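Local coordinates for esterase E25 (Uncultured bacterium, PDB 4Q05), which is an alpha/beta hydrolase-fold esterase of the GTSAG motif subfamily of the bacterial hormone-sensitive lipase family, and probably hydrolyses carboxylic esters, at residues G109-G113 with V114-Y118; I154-A157 with T158-V162. All coordinates share one frame; numbering follows the deposited sequence.

From the N terminus, strand 105-111 runs along one edge of the central sheet and contact 1 (109-113 with 114-118) closes its hairpin with strand 114-120 over a two-residue loop. The chain then passes through strand 132-136 and enters helix 151-160, whose last turns and exit form contact 2 (154-157 with 158-162). The two contacts follow in series, neither nested nor crossing, with centres about 20 Å apart and nearest atoms about 8 Å apart. They are linked through strand 164-168: the chain leaves contact 2 into this strand, which pairs antiparallel with strand 114-120, so the edge hairpin is joined to the beta-alpha-beta unit.

Contact 1: residues G109-G113 with V114-Y118; sequences GVIEG and VSVYY
The CD1 end of Ile111 lies 3.5 Å from the OH of Tyr118, approaching that ring obliquely. The same side chain crosses Val116 at about a right angle, its CG1 meeting Val116 CG2 at 4.0 Å. With Val116 CG1 anti to the carbonyl carbon (chi1 -59°), CG2 falls between the backbone N and that carbon, over the Gly109 peptide. Gly109 itself lies at the edge of the Tyr118 ring, its CA 4.4 Å from Tyr118 CE1; a CB there would be tight against the ring. Ile111 thus fills the space between two partners, and an alanine here, with everything beyond CB gone, would probably open a gap beside Val116 CG2 and take away the apolar contact at the hydroxyl end of Tyr118.

Backbone bonds set these side chains. Gly109 and Val116 form a hydrogen-bonded antiparallel pair in both directions, and Ile111 and Val114 form another: Ile111 N to Val114 O and Val114 N to Ile111 O are each 2.8 Å. Between the pairs, Val110 CA makes a CA-H...O contact of 3.2 Å with Val114 O. The loop is a type I' turn from Ile111 to Val114, the classic closure of a two-residue beta hairpin, with positive phi at Glu112 and Gly113.

Ser115 OG, on the face shared with Val110, is hydrogen-bonded to the carboxylate (OD2) of Asp168. Ile111, Val114 and Val116 face the other way: helix 179-194 packs on Ile111 and Val114 through His190, Asp183 and Val187, while from the adjoining strand 164-168 Leu165 meets Ile111, Val116 and Tyr118, and Ile167 meets Val114.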
loop_
_atom_site.group_PDB
_atom_site.type_symbol
_atom_site.label_atom_id
_atom_site.label_comp_id
_atom_site.label_asym_id
_atom_site.label_seq_id
_atom_site.Cartn_x
_atom_site.Cartn_y
_atom_site.Cartn_z
ATOM N N GLY A 109 12.721 -28.466 18.217
ATOM C CA GLY A 109 13.879 -29.244 17.837
ATOM C C GLY A 109 15.100 -28.356 17.809
ATOM O O GLY A 109 15.032 -27.176 18.143
ATOM N N VAL A 110 16.228 -28.924 17.419
ATOM C CA VAL A 110 17.456 -28.147 17.328
ATOM C C VAL A 110 18.148 -28.475 16.017
ATOM O O VAL A 110 18.235 -29.638 15.617
ATOM C CB VAL A 110 18.407 -28.427 18.520
ATOM C CG1 VAL A 110 19.645 -27.557 18.411
ATOM C CG2 VAL A 110 17.702 -28.151 19.828
ATOM N N ILE A 111 18.607 -27.441 15.335
ATOM C CA ILE A 111 19.336 -27.617 14.095
ATOM C C ILE A 111 20.669 -26.927 14.268
ATOM O O ILE A 111 20.721 -25.707 14.442
ATOM C CB ILE A 111 18.577 -27.005 12.912
ATOM C CG1 ILE A 111 17.320 -27.830 12.626
ATOM C CG2 ILE A 111 19.475 -26.939 11.662
ATOM C CD1 ILE A 111 16.563 -27.371 11.413
ATOM N N GLU A 112 21.742 -27.711 14.280
ATOM C CA GLU A 112 23.078 -27.157 14.457
ATOM C C GLU A 112 23.121 -26.215 15.647
ATOM O O GLU A 112 23.669 -25.120 15.570
ATOM C CB GLU A 112 23.517 -26.432 13.183
ATOM C CG GLU A 112 23.620 -27.379 12.002
ATOM C CD GLU A 112 24.696 -28.428 12.237
ATOM O OE1 GLU A 112 25.802 -28.025 12.649
ATOM O OE2 GLU A 112 24.435 -29.638 12.033
ATOM N N GLY A 113 22.514 -26.642 16.750
ATOM C CA GLY A 113 22.566 -25.874 17.976
ATOM C C GLY A 113 21.522 -24.770 18.043
ATOM O O GLY A 113 21.385 -24.117 19.073
ATOM N N VAL A 114 20.796 -24.548 16.948
ATOM C CA VAL A 114 19.768 -23.492 16.914
ATOM C C VAL A 114 18.385 -24.042 17.272
ATOM O O VAL A 114 17.929 -25.038 16.707
ATOM C CB VAL A 114 19.671 -22.786 15.525
ATOM C CG1 VAL A 114 18.604 -21.668 15.558
ATOM C CG2 VAL A 114 21.026 -22.220 15.099
ATOM N N SER A 115 17.725 -23.383 18.214
ATOM C CA SER A 115 16.353 -23.725 18.580
ATOM C C SER A 115 15.414 -23.494 17.392
ATOM O O SER A 115 15.415 -22.417 16.792
ATOM C CB SER A 115 15.913 -22.854 19.758
ATOM O OG SER A 115 14.616 -23.211 20.189
ATOM N N VAL A 116 14.626 -24.505 17.038
ATOM C CA VAL A 116 13.630 -24.353 15.972
ATOM C C VAL A 116 12.300 -24.993 16.349
ATOM O O VAL A 116 12.235 -25.813 17.254
ATOM C CB VAL A 116 14.099 -24.980 14.644
ATOM C CG1 VAL A 116 15.401 -24.325 14.182
ATOM C CG2 VAL A 116 14.255 -26.506 14.785
ATOM N N TYR A 117 11.243 -24.620 15.639
ATOM C CA TYR A 117 9.961 -25.280 15.810
ATOM C C TYR A 117 9.472 -25.750 14.469
ATOM O O TYR A 117 9.381 -24.956 13.523
ATOM C CB TYR A 117 8.939 -24.342 16.457
ATOM C CG TYR A 117 9.264 -24.071 17.898
ATOM C CD1 TYR A 117 8.831 -24.929 18.900
ATOM C CD2 TYR A 117 10.045 -22.985 18.255
ATOM C CE1 TYR A 117 9.156 -24.694 20.225
ATOM C CE2 TYR A 117 10.370 -22.746 19.571
ATOM C CZ TYR A 117 9.924 -23.599 20.549
ATOM O OH TYR A 117 10.254 -23.356 21.860
ATOM N N TYR A 118 9.185 -27.049 14.387
ATOM C CA TYR A 118 8.589 -27.641 13.204
ATOM C C TYR A 118 7.085 -27.485 13.321
ATOM O O TYR A 118 6.482 -27.977 14.265
ATOM C CB TYR A 118 8.940 -29.117 13.102
ATOM C CG TYR A 118 10.407 -29.370 12.841
ATOM C CD1 TYR A 118 11.317 -29.418 13.888
ATOM C CD2 TYR A 118 10.881 -29.561 11.544
ATOM C CE1 TYR A 118 12.657 -29.652 13.650
ATOM C CE2 TYR A 118 12.221 -29.793 11.301
ATOM C CZ TYR A 118 13.102 -29.837 12.357
ATOM O OH TYR A 118 14.439 -30.067 12.128
#

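Contact 2: residues I154-A157 with T158-V162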
loop_
_atom_site.group_PDB
_atom_site.type_symbol
_atom_site.label_atom_id
_atom_site.label_comp_id
_atom_site.label_asym_id
_atom_site.label_seq_id
_atom_site.Cartn_x
_atom_site.Cartn_y
_atom_site.Cartn_z
ATOM N N ILE A 154 2.240 -20.649 12.886
ATOM C CA ILE A 154 1.035 -21.472 12.878
ATOM C C ILE A 154 0.033 -20.920 11.856
ATOM O O ILE A 154 -0.578 -21.679 11.095
ATOM C CB ILE A 154 0.417 -21.511 14.276
ATOM C CG1 ILE A 154 1.343 -22.275 15.233
ATOM C CG2 ILE A 154 -0.983 -22.134 14.243
ATOM C CD1 ILE A 154 1.037 -22.008 16.701
ATOM N N VAL A 155 -0.110 -19.597 11.824
ATOM C CA VAL A 155 -1.029 -18.961 10.885
ATOM C C VAL A 155 -0.589 -19.195 9.449
ATOM O O VAL A 155 -1.388 -19.571 8.588
ATOM C CB VAL A 155 -1.122 -17.440 11.100
ATOM C CG1 VAL A 155 -1.905 -16.814 9.965
ATOM C CG2 VAL A 155 -1.748 -17.120 12.443
ATOM N N ILE A 156 0.691 -18.963 9.183
ATOM C CA ILE A 156 1.217 -19.209 7.863
ATOM C C ILE A 156 1.020 -20.676 7.479
ATOM O O ILE A 156 0.548 -20.993 6.384
ATOM C CB ILE A 156 2.718 -18.838 7.803
ATOM C CG1 ILE A 156 2.898 -17.323 7.975
ATOM C CG2 ILE A 156 3.328 -19.314 6.508
ATOM C CD1 ILE A 156 4.366 -16.887 8.153
ATOM N N ALA A 157 1.393 -21.576 8.380
ATOM C CA ALA A 157 1.294 -23.004 8.070
ATOM C C ALA A 157 -0.133 -23.395 7.663
ATOM O O ALA A 157 -0.333 -23.963 6.593
ATOM C CB ALA A 157 1.776 -23.848 9.235
ATOM N N THR A 158 -1.118 -23.075 8.502
ATOM C CA THR A 158 -2.493 -23.495 8.219
ATOM C C THR A 158 -3.076 -22.838 6.998
ATOM O O THR A 158 -3.688 -23.506 6.173
ATOM C CB THR A 158 -3.489 -23.189 9.353
ATOM O OG1 THR A 158 -2.995 -22.138 10.189
ATOM C CG2 THR A 158 -3.754 -24.407 10.153
ATOM N N LEU A 159 -2.912 -21.526 6.893
ATOM C CA LEU A 159 -3.594 -20.788 5.837
ATOM C C LEU A 159 -2.848 -20.822 4.522
ATOM O O LEU A 159 -3.471 -20.882 3.471
ATOM C CB LEU A 159 -3.860 -19.349 6.270
ATOM C CG LEU A 159 -4.794 -19.285 7.476
ATOM C CD1 LEU A 159 -5.230 -17.862 7.762
ATOM C CD2 LEU A 159 -5.995 -20.169 7.227
ATOM N N ALA A 160 -1.517 -20.772 4.556
ATOM C CA ALA A 160 -0.782 -20.898 3.311
ATOM C C ALA A 160 -0.593 -22.372 2.926
ATOM O O ALA A 160 -0.096 -22.671 1.847
ATOM C CB ALA A 160 0.561 -20.167 3.379
ATOM N N LYS A 161 -1.001 -23.275 3.817
ATOM C CA LYS A 161 -0.964 -24.715 3.552
ATOM C C LYS A 161 0.426 -25.207 3.180
ATOM O O LYS A 161 0.639 -25.799 2.119
ATOM C CB LYS A 161 -1.963 -25.073 2.459
ATOM C CG LYS A 161 -3.391 -24.652 2.802
ATOM C CD LYS A 161 -4.341 -24.970 1.654
ATOM C CE LYS A 161 -5.754 -24.468 1.953
ATOM N NZ LYS A 161 -6.657 -24.662 0.778
ATOM N N VAL A 162 1.375 -24.954 4.068
ATOM C CA VAL A 162 2.762 -25.271 3.802
ATOM C C VAL A 162 3.391 -25.594 5.145
ATOM O O VAL A 162 2.975 -25.052 6.166
ATOM C CB VAL A 162 3.479 -24.063 3.174
ATOM C CG1 VAL A 162 3.554 -22.911 4.188
ATOM C CG2 VAL A 162 4.864 -24.449 2.689
#
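Thr158 grips the carbonyl of Ile154 twice: OG1 donates to Ile154 O at 2.6 Å, and the backbone N of Thr158 donates to the same oxygen at 3.0 Å. The two donors come from opposite faces of the carbonyl plane. A chi1 of 22°, well off a staggered setting, swings the hydroxyl back along the helix onto that oxygen.

Regular i to i+4 backbone bonds carry the helix onward, with Leu159 N to Val155 O at 3.0 Å and Ala160 N to Ile156 O at 2.8 Å. Lys161 then takes positive phi (56°), and Val162 N returns to Ala157 O over 3.2 Å, an i to i+5 bond. A CA-H...O contact from Ala157 CA to Val162 O (3.3 Å) accompanies it, where the departing chain passes Ala157. This is the helix of a beta-alpha-beta unit in the alpha/beta hydrolase fold, connecting strands 132-136 and 164-168, which lie side by side and parallel in the sheet.

Val155 CG1 meets Leu159 CD1 at 4.1 Å, and both side chains press on Phe348 of helix 342-358. Ile156 CG2 lies 4.3 Å from Val162 CG1, and Ala160 CB packs beside the same CG2; Ile156 reaches both Phe348 and, together with Val162, Phe133 on strand 132-136. Ile154 and Thr158 instead meet helix 91-102, through Ile98 and Leu102 respectively.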